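Local coordinates for protein ATP grasp ligase (Microcystis aeruginosa MRC, PDB 5IG9) that is an ATP-grasp ligase of microviridin biosynthesis, and probably uses ATP to join carboxylate groups of a precursor peptide to acceptor groups, at residues Ala150-Ala155 with Asp194-Leu199; Asn123-Gln128 with Val164-Ser169; Glu268-Phe273 with Leu293-Val298; Lys264-Leu269 with Ile280-Thr285. All coordinates share one frame; numbering follows the deposited sequence.

Interaction 1 (Ala150-Ala155 with Asp194-Leu199); sequences AVKQFA and DNLEGL
Val151 and Leu196 meet where a helix is covered by a loop through interlocking aliphatic branches rather than polar bonds. The two branches of Val151 divide the work. CG1, held anti to the backbone N (chi1 174°), lies 4.0 Å from CD1 of Leu196, while CG2 reaches the neighbouring leucine, 3.8 Å from CD1 of Leu199. The same Leu196 methyl has a second partner in the aliphatic part of Lys152, with Lys152 CD at 3.6 Å from Leu196 CD1. Lys152 is bent at several bonds beyond CG, and this curl lays its methylenes against the leucine. Its ammonium group is not in contact with Asp194: NZ of Lys152 and OD1 of Asp194 are 6.6 Å apart, so any attraction between these opposite charges is probably weak.

One step outward, the backbone explains the pairing of the leucines. The bond from Leu199 N to Leu196 O, 3.2 Å long, accompanies a short 3-10 turn and brings two residues three apart to the same side, where both send CD1 to the helix. On the helix, Ala155 N bonds to Val151 O at 2.8 Å, fixing the turn from which Val151 projects. Aromatic packing from the chain of another protein also reaches Leu196 and Leu199. Helix 148-157 thus lies between this loop and an antiparallel sheet: Val151 also touches Phe206 of strand 204-208 and Ser145 of strand 142-145, and Phe154 reaches Ile163 of strand 163-166.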
# COMPACT_ATOMS: atom_id res chain seq x y z
N ALA A 150 20.53 -18.16 -9.35
CA ALA A 150 20.89 -16.75 -9.37
C ALA A 150 21.49 -16.32 -8.03
O ALA A 150 22.39 -15.48 -7.99
CB ALA A 150 19.67 -15.89 -9.71
N VAL A 151 21.00 -16.90 -6.93
CA VAL A 151 21.51 -16.55 -5.61
C VAL A 151 22.92 -17.10 -5.42
O VAL A 151 23.80 -16.41 -4.89
CB VAL A 151 20.55 -17.05 -4.52
CG1 VAL A 151 21.14 -16.82 -3.14
CG2 VAL A 151 19.20 -16.35 -4.65
N LYS A 152 23.15 -18.35 -5.83
CA LYS A 152 24.51 -18.91 -5.78
C LYS A 152 25.47 -18.06 -6.60
O LYS A 152 26.57 -17.73 -6.15
CB LYS A 152 24.51 -20.35 -6.29
CG LYS A 152 23.73 -21.33 -5.44
CD LYS A 152 24.36 -21.54 -4.07
CE LYS A 152 25.80 -22.04 -4.16
NZ LYS A 152 26.78 -20.93 -4.06
N GLN A 153 25.06 -17.70 -7.82
CA GLN A 153 25.88 -16.84 -8.66
C GLN A 153 26.12 -15.49 -8.01
O GLN A 153 27.21 -14.91 -8.15
CB GLN A 153 25.20 -16.68 -10.02
CG GLN A 153 26.15 -16.54 -11.18
CD GLN A 153 25.46 -16.80 -12.51
OE1 GLN A 153 25.05 -17.93 -12.80
NE2 GLN A 153 25.33 -15.76 -13.32
N PHE A 154 25.12 -14.97 -7.28
CA PHE A 154 25.26 -13.67 -6.64
C PHE A 154 26.21 -13.74 -5.45
O PHE A 154 27.06 -12.85 -5.28
CB PHE A 154 23.88 -13.16 -6.20
CG PHE A 154 23.89 -11.75 -5.67
CD1 PHE A 154 23.88 -10.67 -6.55
CD2 PHE A 154 23.88 -11.50 -4.31
CE1 PHE A 154 23.88 -9.38 -6.07
CE2 PHE A 154 23.88 -10.21 -3.84
CZ PHE A 154 23.88 -9.15 -4.72
N ALA A 155 26.10 -14.78 -4.63
CA ALA A 155 26.99 -14.90 -3.48
C ALA A 155 28.42 -15.20 -3.90
O ALA A 155 29.36 -14.89 -3.16
CB ALA A 155 26.48 -15.99 -2.53
N ASP A 194 23.78 -24.26 0.73
CA ASP A 194 23.42 -25.63 0.40
C ASP A 194 21.98 -25.97 0.75
O ASP A 194 21.54 -27.09 0.49
CB ASP A 194 24.36 -26.61 1.12
CG ASP A 194 25.75 -26.65 0.50
OD1 ASP A 194 25.86 -26.59 -0.74
OD2 ASP A 194 26.74 -26.74 1.27
N ASN A 195 21.23 -25.02 1.32
CA ASN A 195 19.84 -25.22 1.72
C ASN A 195 18.96 -24.13 1.12
O ASN A 195 18.12 -23.53 1.80
CB ASN A 195 19.72 -25.25 3.24
CG ASN A 195 20.67 -26.25 3.88
OD1 ASN A 195 20.91 -27.32 3.33
ND2 ASN A 195 21.22 -25.89 5.03
N LEU A 196 19.15 -23.87 -0.17
CA LEU A 196 18.39 -22.84 -0.87
C LEU A 196 17.06 -23.33 -1.40
O LEU A 196 16.38 -22.57 -2.10
CB LEU A 196 19.22 -22.27 -2.03
CG LEU A 196 20.43 -21.39 -1.73
CD1 LEU A 196 20.99 -20.86 -3.03
CD2 LEU A 196 20.06 -20.26 -0.80
N GLU A 197 16.66 -24.56 -1.09
CA GLU A 197 15.44 -25.12 -1.67
C GLU A 197 14.18 -24.44 -1.15
O GLU A 197 13.15 -24.49 -1.82
CB GLU A 197 15.39 -26.62 -1.42
CG GLU A 197 15.48 -26.99 0.05
CD GLU A 197 16.38 -28.18 0.30
OE1 GLU A 197 17.21 -28.11 1.23
OE2 GLU A 197 16.28 -29.18 -0.45
N GLY A 198 14.25 -23.80 0.01
CA GLY A 198 13.10 -23.09 0.54
C GLY A 198 12.74 -21.81 -0.17
O GLY A 198 11.73 -21.19 0.17
N LEU A 199 13.55 -21.38 -1.14
CA LEU A 199 13.26 -20.15 -1.87
C LEU A 199 12.01 -20.27 -2.74
O LEU A 199 11.40 -19.24 -3.06
CB LEU A 199 14.45 -19.75 -2.74
CG LEU A 199 15.57 -18.97 -2.05
CD1 LEU A 199 16.69 -18.66 -3.03
CD2 LEU A 199 15.01 -17.69 -1.44

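Interaction 2 (Asn123-Gln128 with Val164-Ser169); sequences NHKQLQ and VTKMLS
Lys125 lays its aliphatic chain alongside the side chain of Leu168, the two running past each other in opposite directions. The main touch is between CD of Lys125 and CD2 of Leu168, 3.8 Å apart, and that same methyl comes within 4.1 Å of CB of Lys125. Beyond CG the lysine is fully extended (chi2 174°), which carries its ammonium group past the leucine methyls to the leucine's own backbone carbonyl. There NZ of Lys125 lies 3.6 Å from the carbonyl O of Leu168, too far to count as a hydrogen bond, though the charge and the carbonyl dipole probably attract each other.

A second lysine comes to the same place: Lys166 NZ stands 4.3 Å from CD of Lys125 and 4.7 Å from its NZ. Two like charges this close probably repel, which the nearby carbonyl may partly offset. Were Lys125 cut back to an alanine, the CD contact would go, and CD2 of Leu168 would probably keep only the more distant CB, with the leucine carbonyl left without the nearby ammonium.

Lys125 opens its helix, directly after His124 at the N-cap position, whose O receives Gln128 N at 3.0 Å. Across the contact, the backbone just past the strand is held by the second subunit: Glu96 of that subunit takes hydrogen bonds from Leu168 N and from Ser169 OG. The contact therefore joins the start of helix 125-134 to the end of strand 163-166 and the loop that follows it; the strand itself lies between strands 204-208 and 186-187 in its antiparallel sheet.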
# COMPACT_ATOMS: atom_id res chain seq x y z
N ASN A 123 7.79 3.38 -0.45
CA ASN A 123 7.99 2.14 0.29
C ASN A 123 8.55 1.01 -0.55
O ASN A 123 8.86 -0.05 -0.00
CB ASN A 123 6.68 1.68 0.94
CG ASN A 123 6.39 2.39 2.25
OD1 ASN A 123 7.29 2.93 2.88
ND2 ASN A 123 5.12 2.39 2.65
N HIS A 124 8.67 1.19 -1.87
CA HIS A 124 9.26 0.18 -2.74
C HIS A 124 10.77 0.32 -2.66
O HIS A 124 11.36 1.22 -3.26
CB HIS A 124 8.75 0.34 -4.17
CG HIS A 124 7.27 0.22 -4.30
ND1 HIS A 124 6.44 1.31 -4.51
CD2 HIS A 124 6.45 -0.86 -4.24
CE1 HIS A 124 5.19 0.90 -4.58
NE2 HIS A 124 5.17 -0.41 -4.41
N LYS A 125 11.41 -0.58 -1.91
CA LYS A 125 12.84 -0.45 -1.66
C LYS A 125 13.65 -0.66 -2.93
O LYS A 125 14.75 -0.10 -3.06
CB LYS A 125 13.27 -1.42 -0.57
CG LYS A 125 12.65 -1.11 0.79
CD LYS A 125 12.98 -2.17 1.83
CE LYS A 125 12.37 -1.82 3.17
NZ LYS A 125 12.62 -2.88 4.20
N GLN A 126 13.14 -1.45 -3.88
CA GLN A 126 13.82 -1.58 -5.16
C GLN A 126 13.78 -0.27 -5.94
O GLN A 126 14.74 0.05 -6.66
CB GLN A 126 13.18 -2.70 -5.99
CG GLN A 126 13.89 -2.97 -7.30
CD GLN A 126 13.13 -3.94 -8.19
OE1 GLN A 126 12.28 -4.69 -7.72
NE2 GLN A 126 13.43 -3.91 -9.48
N LEU A 127 12.70 0.50 -5.81
CA LEU A 127 12.63 1.79 -6.48
C LEU A 127 13.50 2.83 -5.78
O LEU A 127 14.04 3.73 -6.43
CB LEU A 127 11.18 2.27 -6.54
CG LEU A 127 10.91 3.59 -7.25
CD1 LEU A 127 11.28 3.51 -8.73
CD2 LEU A 127 9.46 3.99 -7.08
N GLN A 128 13.65 2.72 -4.46
CA GLN A 128 14.54 3.63 -3.74
C GLN A 128 15.96 3.54 -4.29
O GLN A 128 16.57 4.55 -4.66
CB GLN A 128 14.53 3.31 -2.24
CG GLN A 128 13.19 3.46 -1.55
CD GLN A 128 13.30 3.18 -0.07
OE1 GLN A 128 14.40 3.02 0.45
NE2 GLN A 128 12.17 3.12 0.61
N VAL A 164 24.76 -10.40 2.62
CA VAL A 164 23.77 -10.57 3.66
C VAL A 164 22.43 -10.88 3.00
O VAL A 164 22.30 -10.88 1.78
CB VAL A 164 23.66 -9.33 4.58
CG1 VAL A 164 24.94 -9.15 5.38
CG2 VAL A 164 23.36 -8.09 3.75
N THR A 165 21.44 -11.17 3.83
CA THR A 165 20.07 -11.33 3.38
C THR A 165 19.14 -10.59 4.33
O THR A 165 19.45 -10.38 5.50
CB THR A 165 19.65 -12.80 3.29
OG1 THR A 165 18.42 -12.90 2.56
CG2 THR A 165 19.46 -13.40 4.67
N LYS A 166 17.99 -10.17 3.79
CA LYS A 166 17.00 -9.46 4.59
C LYS A 166 15.65 -9.60 3.92
O LYS A 166 15.55 -9.95 2.74
CB LYS A 166 17.38 -7.99 4.77
CG LYS A 166 17.40 -7.18 3.47
CD LYS A 166 18.00 -5.80 3.71
CE LYS A 166 17.94 -4.93 2.47
NZ LYS A 166 16.55 -4.52 2.11
N MET A 167 14.60 -9.33 4.69
CA MET A 167 13.23 -9.37 4.21
C MET A 167 12.76 -7.96 3.89
O MET A 167 13.10 -7.01 4.60
CB MET A 167 12.32 -10.02 5.25
CG MET A 167 12.69 -11.45 5.60
SD MET A 167 12.28 -12.64 4.31
CE MET A 167 10.50 -12.77 4.51
N LEU A 168 11.98 -7.84 2.82
CA LEU A 168 11.38 -6.55 2.48
C LEU A 168 10.22 -6.19 3.39
O LEU A 168 9.84 -5.01 3.45
CB LEU A 168 10.91 -6.55 1.02
CG LEU A 168 11.98 -6.63 -0.07
CD1 LEU A 168 11.32 -6.64 -1.44
CD2 LEU A 168 12.96 -5.47 0.04
N SER A 169 9.65 -7.16 4.10
CA SER A 169 8.47 -6.96 4.92
C SER A 169 8.84 -6.99 6.40
O SER A 169 9.87 -7.52 6.80
CB SER A 169 7.41 -8.03 4.63
OG SER A 169 7.87 -9.32 5.01

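Interaction 3 (Glu268-Phe273 with Leu293-Val298); sequences ELMKYF and LEINPV
Ile295, the strand residue that meets the helix, has its backbone N hydrogen-bonded to OE1 of Gln128, and Gln128 in turn gives its NE2 to the O of Ala122. With its amide so engaged from helix 125-134, the side chain of Ile295 leaves at roughly a right angle to that bond, toward helix 260-273. CG1 stands anti to the backbone N (chi1 169°) and the branch continues straight, sending CD1 to SD of Met270 at 3.6 Å. Met270 arrives by a different route, folded at both of its later torsions, and its sulfur comes across the isoleucine obliquely. The other branch of Ile295 has a looser neighbour: CG2 lies 4.3 Å from CD2 of Leu269, one residue back along the helix.

Farther along, CB of Phe273 is directed toward the strand without its side chain touching it, and within the helix CD2 of Tyr272 sits over the centre of the Phe273 ring, 3.7 Å above its plane. On the strand side, Leu293 and Glu294 both face Asp281, a classic beta bulge. After the strand, Val298 N makes a weak 3.3 Å bond to OD1 of Asn296, an Asx turn. In ATP-grasp relatives a Glu-x-Asn sequence at such a strand end commonly faces the nucleotide and its magnesium. Here the middle residue, Ile295, is the one that faces the helix.

No hydrogen bond joins the two segments, so their grip rests on a thioether and aliphatic methyls fitting by shape. It is likely to depend on exclusion of water rather than on precise bond directions.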
# COMPACT_ATOMS: atom_id res chain seq x y z
N GLU A 268 17.27 15.75 -3.66
CA GLU A 268 16.61 15.36 -4.89
C GLU A 268 15.88 14.03 -4.73
O GLU A 268 14.87 13.79 -5.40
CB GLU A 268 17.61 15.27 -6.04
CG GLU A 268 18.29 16.58 -6.37
CD GLU A 268 18.47 16.79 -7.86
OE1 GLU A 268 17.54 16.44 -8.63
OE2 GLU A 268 19.53 17.30 -8.27
N LEU A 269 16.39 13.16 -3.87
CA LEU A 269 15.70 11.91 -3.58
C LEU A 269 14.39 12.16 -2.86
O LEU A 269 13.36 11.55 -3.17
CB LEU A 269 16.61 10.99 -2.76
CG LEU A 269 16.18 9.53 -2.64
CD1 LEU A 269 16.28 8.82 -3.98
CD2 LEU A 269 17.02 8.83 -1.59
N MET A 270 14.40 13.07 -1.88
CA MET A 270 13.17 13.45 -1.20
C MET A 270 12.19 14.10 -2.17
O MET A 270 10.99 13.82 -2.14
CB MET A 270 13.48 14.40 -0.04
CG MET A 270 14.46 13.84 0.98
SD MET A 270 13.74 12.60 2.07
CE MET A 270 12.59 13.60 2.99
N LYS A 271 12.69 14.98 -3.04
CA LYS A 271 11.81 15.70 -3.95
C LYS A 271 11.18 14.77 -4.98
O LYS A 271 10.03 14.97 -5.38
CB LYS A 271 12.58 16.82 -4.65
CG LYS A 271 11.71 17.72 -5.50
CD LYS A 271 12.50 18.86 -6.14
CE LYS A 271 13.46 18.34 -7.19
NZ LYS A 271 13.88 19.41 -8.13
N TYR A 272 11.91 13.74 -5.41
CA TYR A 272 11.34 12.80 -6.37
C TYR A 272 10.14 12.08 -5.78
O TYR A 272 9.08 11.98 -6.42
CB TYR A 272 12.40 11.79 -6.82
CG TYR A 272 11.83 10.68 -7.67
CD1 TYR A 272 11.61 10.85 -9.03
CD2 TYR A 272 11.47 9.46 -7.10
CE1 TYR A 272 11.07 9.84 -9.80
CE2 TYR A 272 10.93 8.44 -7.86
CZ TYR A 272 10.73 8.64 -9.21
OH TYR A 272 10.19 7.62 -9.96
N PHE A 273 10.28 11.56 -4.56
CA PHE A 273 9.19 10.84 -3.92
C PHE A 273 8.14 11.76 -3.30
O PHE A 273 7.08 11.27 -2.91
CB PHE A 273 9.74 9.89 -2.85
CG PHE A 273 10.48 8.71 -3.41
CD1 PHE A 273 9.79 7.73 -4.11
CD2 PHE A 273 11.85 8.59 -3.26
CE1 PHE A 273 10.47 6.64 -4.63
CE2 PHE A 273 12.52 7.51 -3.78
CZ PHE A 273 11.83 6.53 -4.47
N LEU A 293 21.78 3.23 1.40
CA LEU A 293 21.15 1.97 1.77
C LEU A 293 19.63 2.03 1.66
O LEU A 293 19.03 1.25 0.92
CB LEU A 293 21.56 1.56 3.19
CG LEU A 293 23.02 1.15 3.42
CD1 LEU A 293 23.20 0.66 4.84
CD2 LEU A 293 23.46 0.10 2.42
N GLU A 294 18.99 2.95 2.38
CA GLU A 294 17.54 2.92 2.52
C GLU A 294 17.04 4.27 3.02
O GLU A 294 17.70 4.93 3.82
CB GLU A 294 17.13 1.81 3.49
CG GLU A 294 15.65 1.79 3.88
CD GLU A 294 15.34 0.71 4.89
OE1 GLU A 294 16.07 -0.30 4.92
OE2 GLU A 294 14.37 0.88 5.66
N ILE A 295 15.86 4.66 2.55
CA ILE A 295 15.10 5.76 3.13
C ILE A 295 13.79 5.20 3.65
O ILE A 295 13.05 4.53 2.91
CB ILE A 295 14.86 6.90 2.12
CG1 ILE A 295 13.84 7.89 2.67
CG2 ILE A 295 14.41 6.35 0.78
CD1 ILE A 295 13.51 9.01 1.71
N ASN A 296 13.50 5.46 4.92
CA ASN A 296 12.25 5.04 5.52
C ASN A 296 11.39 6.27 5.76
O ASN A 296 11.71 7.08 6.64
CB ASN A 296 12.49 4.29 6.83
CG ASN A 296 11.22 3.70 7.41
OD1 ASN A 296 10.15 3.77 6.81
ND2 ASN A 296 11.34 3.10 8.59
N PRO A 297 10.29 6.45 5.02
CA PRO A 297 9.49 7.68 5.18
C PRO A 297 8.84 7.83 6.54
O PRO A 297 8.32 8.91 6.83
CB PRO A 297 8.42 7.54 4.08
CG PRO A 297 8.99 6.56 3.10
CD PRO A 297 9.79 5.60 3.93
N VAL A 298 8.87 6.80 7.39
CA VAL A 298 8.29 6.88 8.73
C VAL A 298 9.28 6.32 9.75
O VAL A 298 8.88 5.82 10.80
CB VAL A 298 6.95 6.14 8.81
CG1 VAL A 298 5.89 6.85 7.97
CG2 VAL A 298 7.10 4.69 8.36

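Interaction 4 (Lys264-Leu269 with Ile280-Thr285); sequences KQLLEL and IDMIVT
Leu266 holds CG anti to its carbonyl carbon (chi1 -66°) and runs straight on, while Ile280 sets CG1 in the same way (chi1 -56°), with CG2 pointing anti to the backbone N; together these torsions bring the two aliphatic ends against each other. This is a helix packed on the face of the antiparallel sheet of an ATP-grasp ligase, in which strand 277-284 lies between strands 214-221 and 290-296.

Both methyls of Leu266 take part. CD2 lies 3.8 Å from CD1 of Ile280 and 4.1 Å from its CG2, whereas CD1 of Leu266 meets SD of Met282 at 4.0 Å and also skirts Ile280 CD1. Ile280 and Met282 are two residues apart on the strand, so they present the same face of the sheet to the leucine. With only an alanine at Leu266, both methyls would be gone, probably leaving the Met282 sulfur without its partner on the helix and Ile280 CD1 with no more than CB.

Ile218 of strand 214-221 extends this apolar layer, touching both Leu266 and Met282. The strand's other face is polar at Asp281, whose OD1 forms a salt bridge with Arg217. On the outer surface of the helix, a salt bridge spans one turn: Lys264 NZ approaches Glu268 OE2 nearly in line with its C-O bond, at 3.1 Å.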
# COMPACT_ATOMS: atom_id res chain seq x y z
N LYS A 264 22.77 17.44 -1.46
CA LYS A 264 21.90 17.85 -2.56
C LYS A 264 21.30 16.65 -3.27
O LYS A 264 20.19 16.75 -3.81
CB LYS A 264 22.68 18.74 -3.54
CG LYS A 264 23.23 18.01 -4.76
CD LYS A 264 22.54 18.47 -6.04
CE LYS A 264 23.08 17.75 -7.26
NZ LYS A 264 22.45 18.26 -8.51
N GLN A 265 21.99 15.51 -3.28
CA GLN A 265 21.44 14.32 -3.90
C GLN A 265 20.33 13.72 -3.05
O GLN A 265 19.32 13.24 -3.59
CB GLN A 265 22.54 13.29 -4.16
CG GLN A 265 23.49 13.65 -5.29
CD GLN A 265 24.66 12.69 -5.40
OE1 GLN A 265 25.39 12.47 -4.43
NE2 GLN A 265 24.85 12.11 -6.58
N LEU A 266 20.49 13.73 -1.73
CA LEU A 266 19.42 13.24 -0.86
C LEU A 266 18.20 14.14 -0.92
O LEU A 266 17.07 13.66 -0.81
CB LEU A 266 19.93 13.13 0.58
CG LEU A 266 21.01 12.08 0.82
CD1 LEU A 266 21.42 12.10 2.28
CD2 LEU A 266 20.55 10.70 0.40
N LEU A 267 18.40 15.45 -1.11
CA LEU A 267 17.26 16.34 -1.28
C LEU A 267 16.53 16.06 -2.59
O LEU A 267 15.30 16.12 -2.64
CB LEU A 267 17.72 17.80 -1.22
CG LEU A 267 18.03 18.34 0.18
CD1 LEU A 267 18.41 19.80 0.08
CD2 LEU A 267 16.84 18.15 1.11
N GLU A 268 17.27 15.75 -3.66
CA GLU A 268 16.61 15.36 -4.89
C GLU A 268 15.88 14.03 -4.73
O GLU A 268 14.87 13.79 -5.40
CB GLU A 268 17.61 15.27 -6.04
CG GLU A 268 18.29 16.58 -6.37
CD GLU A 268 18.47 16.79 -7.86
OE1 GLU A 268 17.54 16.44 -8.63
OE2 GLU A 268 19.53 17.30 -8.27
N LEU A 269 16.39 13.16 -3.87
CA LEU A 269 15.70 11.91 -3.58
C LEU A 269 14.39 12.16 -2.86
O LEU A 269 13.36 11.55 -3.17
CB LEU A 269 16.61 10.99 -2.76
CG LEU A 269 16.18 9.53 -2.64
CD1 LEU A 269 16.28 8.82 -3.98
CD2 LEU A 269 17.02 8.83 -1.59
N ILE A 280 17.08 8.26 6.51
CA ILE A 280 17.94 7.70 5.48
C ILE A 280 19.12 7.01 6.14
O ILE A 280 19.72 7.54 7.08
CB ILE A 280 18.43 8.78 4.49
CG1 ILE A 280 17.23 9.49 3.87
CG2 ILE A 280 19.33 8.17 3.42
CD1 ILE A 280 17.62 10.52 2.84
N ASP A 281 19.46 5.82 5.65
CA ASP A 281 20.58 5.04 6.13
C ASP A 281 21.68 5.05 5.07
O ASP A 281 21.42 4.73 3.91
CB ASP A 281 20.16 3.60 6.44
CG ASP A 281 19.31 3.51 7.69
OD1 ASP A 281 19.44 4.40 8.55
OD2 ASP A 281 18.53 2.54 7.82
N MET A 282 22.89 5.43 5.48
CA MET A 282 24.05 5.36 4.61
C MET A 282 25.21 4.76 5.39
O MET A 282 25.18 4.65 6.61
CB MET A 282 24.44 6.73 4.04
CG MET A 282 23.35 7.42 3.24
SD MET A 282 23.93 8.93 2.44
CE MET A 282 24.93 8.26 1.12
N ILE A 283 26.25 4.36 4.65
CA ILE A 283 27.50 3.91 5.24
C ILE A 283 28.65 4.58 4.51
O ILE A 283 28.54 4.96 3.34
CB ILE A 283 27.67 2.37 5.19
CG1 ILE A 283 27.60 1.88 3.75
CG2 ILE A 283 26.62 1.69 6.05
CD1 ILE A 283 27.88 0.41 3.60
N VAL A 284 29.77 4.73 5.22
CA VAL A 284 30.98 5.33 4.67
C VAL A 284 32.11 4.32 4.78
O VAL A 284 32.40 3.82 5.87
CB VAL A 284 31.36 6.64 5.39
CG1 VAL A 284 32.47 7.36 4.64
CG2 VAL A 284 30.14 7.54 5.55
N THR A 285 32.74 4.03 3.65
CA THR A 285 33.87 3.13 3.63
C THR A 285 35.09 3.79 4.27
O THR A 285 35.11 5.00 4.49
CB THR A 285 34.19 2.72 2.19
OG1 THR A 285 34.57 3.87 1.43
CG2 THR A 285 32.97 2.07 1.54

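How the interactions relate
Interactions 3 and 4 form one layer: both start from helix 260-273, share Glu268 and Leu269, and reach neighbouring strands of a single antiparallel sheet, with centres about 9 Å apart. Interaction 2 adjoins that layer, about 13 Å from interaction 3 between centres, and touches it where Leu127 packs on Phe273 and Asn123 on Pro297. Interaction 1 lies farther off, about 30 Å from interactions 3 and 4 between centres, in the part of the chain built around the other antiparallel sheet. Along the chain, interactions 1 and 2 interleave, and both close before interactions 3 and 4 open. Interaction 2 therefore links the two sheet regions, and it and interaction 1 both touch the second subunit.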